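Local coordinates for PR domain zinc finger protein 2 (Homo sapiens, PDB 2QPW), which methylates a specific lysine of histone H3 using S-adenosyl-L-methionine, through the SET-related PR domain that makes up this chain, at residues E14-P28 with T92-N104. Residues are numbered along the deposited sequence; the frame is centred on the assembly and turned at random.
Sequences ETLAEVPEHVLRGLP and TDPEKGNWLRYVN
Glu14 and Arg101 form the direct polar link between 14-28 and 92-104: Arg101 NH1 donates to Glu14 OE2 at 3.1 Å, on the syn side of a carboxylate turned 61° from the guanidinium plane. The extended Glu14 chain, CG anti to the backbone N (chi1 179°), carries its carboxylate there, beside CE1 of Tyr102. Coming from the opposite direction to Val19, the Tyr102 ring meets both of its methyls, each 4.0 Å from CZ, while Pro20 CD lies 3.5 Å from Tyr102 OH. Val23 divides its branches: CG1 packs on Tyr102 CE2 and the Trp99 backbone, CG2 on Gly97 O. Farther along, Leu27 CD1 touches Trp99 CB at 3.7 Å, and the Pro28 side chain crosses that of Trp99 at about a right angle, its CD 3.5 Å from Trp99 NE1.

Three waters bridge the segments. The O of one lies 2.7 Å from Tyr102 OH and donates to Glu14 OE2; another links His22 NE2 with the carbonyls of Glu95 and Gly97; the third accepts from Trp99 N and donates to Val23 O.

Behind this shell, Arg101 is fixed by NH2 bonding to Thr92 O (2.9 Å), by NE bonding to Ala91 O and by a cation-pi contact with Tyr75; Glu14 OE1 accepts from Ile43 N. Segment 14-28, with short helix 21-25 and Pro20 at its N-cap position, packs along the loop between strands 85-90 and 104-119 of the SET-related PR domain.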
loop_
_atom_site.group_PDB
_atom_site.type_symbol
_atom_site.label_atom_id
_atom_site.label_comp_id
_atom_site.label_asym_id
_atom_site.label_seq_id
_atom_site.Cartn_x
_atom_site.Cartn_y
_atom_site.Cartn_z
ATOM N N GLU A 14 5.907 14.828 0.995
ATOM C CA GLU A 14 4.892 14.577 -0.027
ATOM C C GLU A 14 3.543 15.037 0.508
ATOM O O GLU A 14 3.083 14.519 1.542
ATOM C CB GLU A 14 4.853 13.071 -0.312
ATOM C CG GLU A 14 3.847 12.619 -1.340
ATOM C CD GLU A 14 3.754 11.096 -1.342
ATOM O OE1 GLU A 14 3.317 10.507 -0.313
ATOM O OE2 GLU A 14 4.173 10.495 -2.365
ATOM N N THR A 15 2.895 15.987 -0.182
ATOM C CA THR A 15 1.571 16.501 0.236
ATOM C C THR A 15 0.413 16.092 -0.692
ATOM O O THR A 15 0.660 15.528 -1.755
ATOM C CB THR A 15 1.593 18.036 0.395
ATOM O OG1 THR A 15 1.475 18.656 -0.902
ATOM C CG2 THR A 15 2.904 18.456 1.057
ATOM N N LEU A 16 -0.842 16.359 -0.297
ATOM C CA LEU A 16 -1.981 16.040 -1.180
ATOM C C LEU A 16 -1.884 16.740 -2.538
ATOM O O LEU A 16 -2.292 16.186 -3.579
ATOM C CB LEU A 16 -3.357 16.309 -0.525
ATOM C CG LEU A 16 -3.913 15.320 0.480
ATOM C CD1 LEU A 16 -5.176 15.902 1.165
ATOM C CD2 LEU A 16 -4.220 13.939 -0.167
ATOM N N ALA A 17 -1.316 17.949 -2.533
ATOM C CA ALA A 17 -1.134 18.693 -3.773
ATOM C C ALA A 17 -0.324 17.941 -4.823
ATOM O O ALA A 17 -0.534 18.183 -6.008
ATOM C CB ALA A 17 -0.520 20.071 -3.492
ATOM N N GLU A 18 0.579 17.033 -4.421
ATOM C CA GLU A 18 1.408 16.307 -5.398
ATOM C C GLU A 18 0.887 14.960 -5.929
ATOM O O GLU A 18 1.578 14.290 -6.709
ATOM C CB GLU A 18 2.849 16.100 -4.947
ATOM C CG GLU A 18 3.176 16.278 -3.533
ATOM C CD GLU A 18 3.352 17.737 -3.154
ATOM O OE1 GLU A 18 3.695 17.981 -1.986
ATOM O OE2 GLU A 18 3.141 18.639 -4.001
ATOM N N VAL A 19 -0.289 14.547 -5.491
ATOM C CA VAL A 19 -0.824 13.273 -5.961
ATOM C C VAL A 19 -1.348 13.527 -7.400
ATOM O O VAL A 19 -1.965 14.590 -7.633
ATOM C CB VAL A 19 -1.964 12.793 -5.054
ATOM C CG1 VAL A 19 -2.588 11.480 -5.597
ATOM C CG2 VAL A 19 -1.458 12.630 -3.606
ATOM N N PRO A 20 -1.084 12.598 -8.350
ATOM C CA PRO A 20 -1.662 12.779 -9.703
ATOM C C PRO A 20 -3.190 12.921 -9.661
ATOM O O PRO A 20 -3.855 12.212 -8.908
ATOM C CB PRO A 20 -1.270 11.483 -10.433
ATOM C CG PRO A 20 0.001 11.024 -9.745
ATOM C CD PRO A 20 -0.233 11.388 -8.279
ATOM N N GLU A 21 -3.754 13.830 -10.475
ATOM C CA GLU A 21 -5.198 14.013 -10.507
ATOM C C GLU A 21 -5.954 12.726 -10.796
ATOM O O GLU A 21 -6.981 12.446 -10.176
ATOM C CB GLU A 21 -5.600 15.086 -11.547
ATOM C CG GLU A 21 -4.791 16.366 -11.436
ATOM C CD GLU A 21 -5.303 17.299 -10.347
ATOM O OE1 GLU A 21 -4.466 18.086 -9.815
ATOM O OE2 GLU A 21 -6.521 17.274 -10.034
ATOM N N HIS A 22 -5.478 11.920 -11.751
ATOM C CA HIS A 22 -6.220 10.702 -12.084
ATOM C C HIS A 22 -6.198 9.667 -10.964
ATOM O O HIS A 22 -7.126 8.840 -10.852
ATOM C CB HIS A 22 -5.760 10.059 -13.427
ATOM C CG HIS A 22 -4.403 9.430 -13.366
ATOM N ND1 HIS A 22 -3.239 10.149 -13.517
ATOM C CD2 HIS A 22 -4.029 8.137 -13.187
ATOM C CE1 HIS A 22 -2.204 9.335 -13.423
ATOM N NE2 HIS A 22 -2.655 8.109 -13.229
ATOM N N VAL A 23 -5.182 9.736 -10.102
ATOM C CA VAL A 23 -5.146 8.825 -8.947
ATOM C C VAL A 23 -6.233 9.167 -7.912
ATOM O O VAL A 23 -6.970 8.277 -7.419
ATOM C CB VAL A 23 -3.710 8.774 -8.360
ATOM C CG1 VAL A 23 -3.706 8.044 -7.042
ATOM C CG2 VAL A 23 -2.780 8.087 -9.398
ATOM N N LEU A 24 -6.390 10.465 -7.635
ATOM C CA LEU A 24 -7.492 10.940 -6.755
ATOM C C LEU A 24 -8.896 10.601 -7.251
ATOM O O LEU A 24 -9.798 10.278 -6.443
ATOM C CB LEU A 24 -7.384 12.456 -6.510
ATOM C CG LEU A 24 -6.265 13.000 -5.631
ATOM C CD1 LEU A 24 -6.214 14.529 -5.797
ATOM C CD2 LEU A 24 -6.468 12.656 -4.181
ATOM N N ARG A 25 -9.096 10.641 -8.579
ATOM C CA ARG A 25 -10.434 10.370 -9.143
ATOM C C ARG A 25 -10.832 8.916 -9.058
ATOM O O ARG A 25 -12.017 8.558 -9.190
ATOM C CB ARG A 25 -10.543 10.837 -10.610
ATOM C CG ARG A 25 -10.344 12.325 -10.825
ATOM C CD ARG A 25 -10.851 12.725 -12.259
ATOM N NE ARG A 25 -10.138 11.970 -13.285
ATOM C CZ ARG A 25 -9.081 12.399 -13.984
ATOM N NH1 ARG A 25 -8.586 13.617 -13.819
ATOM N NH2 ARG A 25 -8.507 11.566 -14.846
ATOM N N GLY A 26 -9.828 8.053 -8.866
ATOM C CA GLY A 26 -10.039 6.630 -8.857
ATOM C C GLY A 26 -10.422 5.917 -7.569
ATOM O O GLY A 26 -10.677 4.716 -7.618
ATOM N N LEU A 27 -10.463 6.625 -6.423
ATOM C CA LEU A 27 -10.716 5.979 -5.127
ATOM C C LEU A 27 -12.193 5.526 -5.003
ATOM O O LEU A 27 -13.108 6.212 -5.525
ATOM C CB LEU A 27 -10.408 6.973 -3.977
ATOM C CG LEU A 27 -8.990 7.313 -3.480
ATOM C CD1 LEU A 27 -8.139 7.976 -4.553
ATOM C CD2 LEU A 27 -9.058 8.191 -2.243
ATOM N N PRO A 28 -12.445 4.386 -4.326
ATOM C CA PRO A 28 -13.825 4.075 -3.977
ATOM C C PRO A 28 -14.268 4.897 -2.748
ATOM O O PRO A 28 -13.438 5.504 -2.084
ATOM C CB PRO A 28 -13.759 2.582 -3.608
ATOM C CG PRO A 28 -12.357 2.436 -3.015
ATOM C CD PRO A 28 -11.509 3.317 -3.892
ATOM N N THR A 92 6.950 3.293 -7.604
ATOM C CA THR A 92 7.752 4.402 -7.036
ATOM C C THR A 92 7.380 5.762 -7.677
ATOM O O THR A 92 7.203 6.765 -6.963
ATOM C CB THR A 92 9.303 4.130 -7.111
ATOM O OG1 THR A 92 9.616 2.928 -6.397
ATOM C CG2 THR A 92 10.080 5.256 -6.484
ATOM N N ASP A 93 7.234 5.768 -9.012
ATOM C CA ASP A 93 6.700 6.921 -9.765
ATOM C C ASP A 93 5.158 6.834 -9.721
ATOM O O ASP A 93 4.564 5.923 -10.285
ATOM C CB ASP A 93 7.205 6.858 -11.223
ATOM C CG ASP A 93 6.661 7.987 -12.098
ATOM O OD1 ASP A 93 5.802 8.773 -11.618
ATOM O OD2 ASP A 93 7.093 8.049 -13.289
ATOM N N PRO A 94 4.499 7.773 -9.023
ATOM C CA PRO A 94 3.041 7.586 -8.853
ATOM C C PRO A 94 2.196 7.686 -10.144
ATOM O O PRO A 94 1.069 7.184 -10.174
ATOM C CB PRO A 94 2.641 8.706 -7.893
ATOM C CG PRO A 94 3.676 9.744 -8.025
ATOM C CD PRO A 94 4.989 9.020 -8.403
ATOM N N GLU A 95 2.745 8.302 -11.186
ATOM C CA GLU A 95 2.128 8.279 -12.522
ATOM C C GLU A 95 1.979 6.880 -13.124
ATOM O O GLU A 95 1.216 6.693 -14.083
ATOM C CB GLU A 95 2.934 9.173 -13.490
ATOM C CG GLU A 95 2.910 10.669 -13.102
ATOM C CD GLU A 95 1.630 11.428 -13.549
ATOM O OE1 GLU A 95 0.710 10.855 -14.173
ATOM O OE2 GLU A 95 1.567 12.644 -13.263
ATOM N N LYS A 96 2.716 5.897 -12.589
ATOM C CA LYS A 96 2.704 4.529 -13.105
ATOM C C LYS A 96 1.846 3.613 -12.237
ATOM O O LYS A 96 1.693 2.435 -12.551
ATOM C CB LYS A 96 4.137 3.948 -13.184
ATOM C CG LYS A 96 5.113 4.728 -14.140
ATOM C CD LYS A 96 4.499 5.063 -15.516
ATOM C CE LYS A 96 5.501 5.819 -16.405
ATOM N NZ LYS A 96 6.632 4.914 -16.765
ATOM N N GLY A 97 1.311 4.149 -11.140
ATOM C CA GLY A 97 0.483 3.351 -10.200
ATOM C C GLY A 97 -0.910 3.935 -9.937
ATOM O O GLY A 97 -1.407 4.776 -10.710
ATOM N N ASN A 98 -1.576 3.437 -8.895
ATOM C CA ASN A 98 -2.897 3.950 -8.505
ATOM C C ASN A 98 -2.948 4.216 -6.989
ATOM O O ASN A 98 -1.879 4.294 -6.308
ATOM C CB ASN A 98 -4.051 3.042 -8.969
ATOM C CG ASN A 98 -3.891 1.602 -8.478
ATOM O OD1 ASN A 98 -3.463 1.362 -7.341
ATOM N ND2 ASN A 98 -4.139 0.638 -9.369
ATOM N N TRP A 99 -4.157 4.366 -6.434
ATOM C CA TRP A 99 -4.213 4.765 -5.007
ATOM C C TRP A 99 -3.628 3.732 -4.027
ATOM O O TRP A 99 -3.180 4.109 -2.908
ATOM C CB TRP A 99 -5.643 5.195 -4.575
ATOM C CG TRP A 99 -6.650 4.035 -4.536
ATOM C CD1 TRP A 99 -7.507 3.647 -5.555
ATOM C CD2 TRP A 99 -6.934 3.170 -3.419
ATOM N NE1 TRP A 99 -8.295 2.578 -5.124
ATOM C CE2 TRP A 99 -7.970 2.293 -3.816
ATOM C CE3 TRP A 99 -6.415 3.054 -2.092
ATOM C CZ2 TRP A 99 -8.489 1.305 -2.958
ATOM C CZ3 TRP A 99 -6.949 2.055 -1.251
ATOM C CH2 TRP A 99 -7.959 1.209 -1.681
ATOM N N LEU A 100 -3.564 2.457 -4.427
ATOM C CA LEU A 100 -2.924 1.436 -3.530
ATOM C C LEU A 100 -1.475 1.716 -3.197
ATOM O O LEU A 100 -1.001 1.359 -2.099
ATOM C CB LEU A 100 -3.088 -0.002 -4.075
ATOM C CG LEU A 100 -4.473 -0.638 -3.903
ATOM C CD1 LEU A 100 -5.484 -0.102 -4.977
ATOM C CD2 LEU A 100 -4.339 -2.128 -4.000
ATOM N N ARG A 101 -0.785 2.434 -4.087
ATOM C CA ARG A 101 0.605 2.899 -3.822
ATOM C C ARG A 101 0.765 3.647 -2.477
ATOM O O ARG A 101 1.796 3.536 -1.759
ATOM C CB ARG A 101 1.043 3.850 -4.946
ATOM C CG ARG A 101 2.449 4.482 -4.693
ATOM C CD ARG A 101 2.718 5.673 -5.543
ATOM N NE ARG A 101 4.083 6.174 -5.390
ATOM C CZ ARG A 101 4.490 7.097 -4.519
ATOM N NH1 ARG A 101 3.656 7.683 -3.650
ATOM N NH2 ARG A 101 5.752 7.477 -4.555
ATOM N N TYR A 102 -0.253 4.425 -2.147
ATOM C CA TYR A 102 -0.234 5.294 -0.952
ATOM C C TYR A 102 -0.552 4.574 0.373
ATOM O O TYR A 102 -0.430 5.190 1.452
ATOM C CB TYR A 102 -1.186 6.477 -1.186
ATOM C CG TYR A 102 -0.688 7.388 -2.286
ATOM C CD1 TYR A 102 0.199 8.421 -1.993
ATOM C CD2 TYR A 102 -1.064 7.190 -3.642
ATOM C CE1 TYR A 102 0.710 9.268 -2.997
ATOM C CE2 TYR A 102 -0.545 8.019 -4.662
ATOM C CZ TYR A 102 0.313 9.063 -4.327
ATOM O OH TYR A 102 0.821 9.895 -5.283
ATOM N N VAL A 103 -0.979 3.299 0.320
ATOM C CA VAL A 103 -1.179 2.501 1.564
ATOM C C VAL A 103 0.188 2.221 2.223
ATOM O O VAL A 103 1.060 1.496 1.658
ATOM C CB VAL A 103 -1.909 1.169 1.276
ATOM C CG1 VAL A 103 -2.003 0.272 2.534
ATOM C CG2 VAL A 103 -3.297 1.426 0.638
ATOM N N ASN A 104 0.398 2.813 3.394
ATOM C CA ASN A 104 1.653 2.627 4.111
ATOM C C ASN A 104 1.791 1.222 4.712
ATOM O O ASN A 104 0.806 0.510 4.877
ATOM C CB ASN A 104 1.809 3.705 5.200
ATOM C CG ASN A 104 3.271 4.038 5.509
ATOM O OD1 ASN A 104 4.206 3.425 4.962
ATOM N ND2 ASN A 104 3.476 5.005 6.421
HETATM O O HOH W 1 2.726 11.778 -4.731
HETATM O O HOH W 2 -1.273 5.474 -13.254
HETATM O O HOH W 3 -6.344 5.482 -8.052
#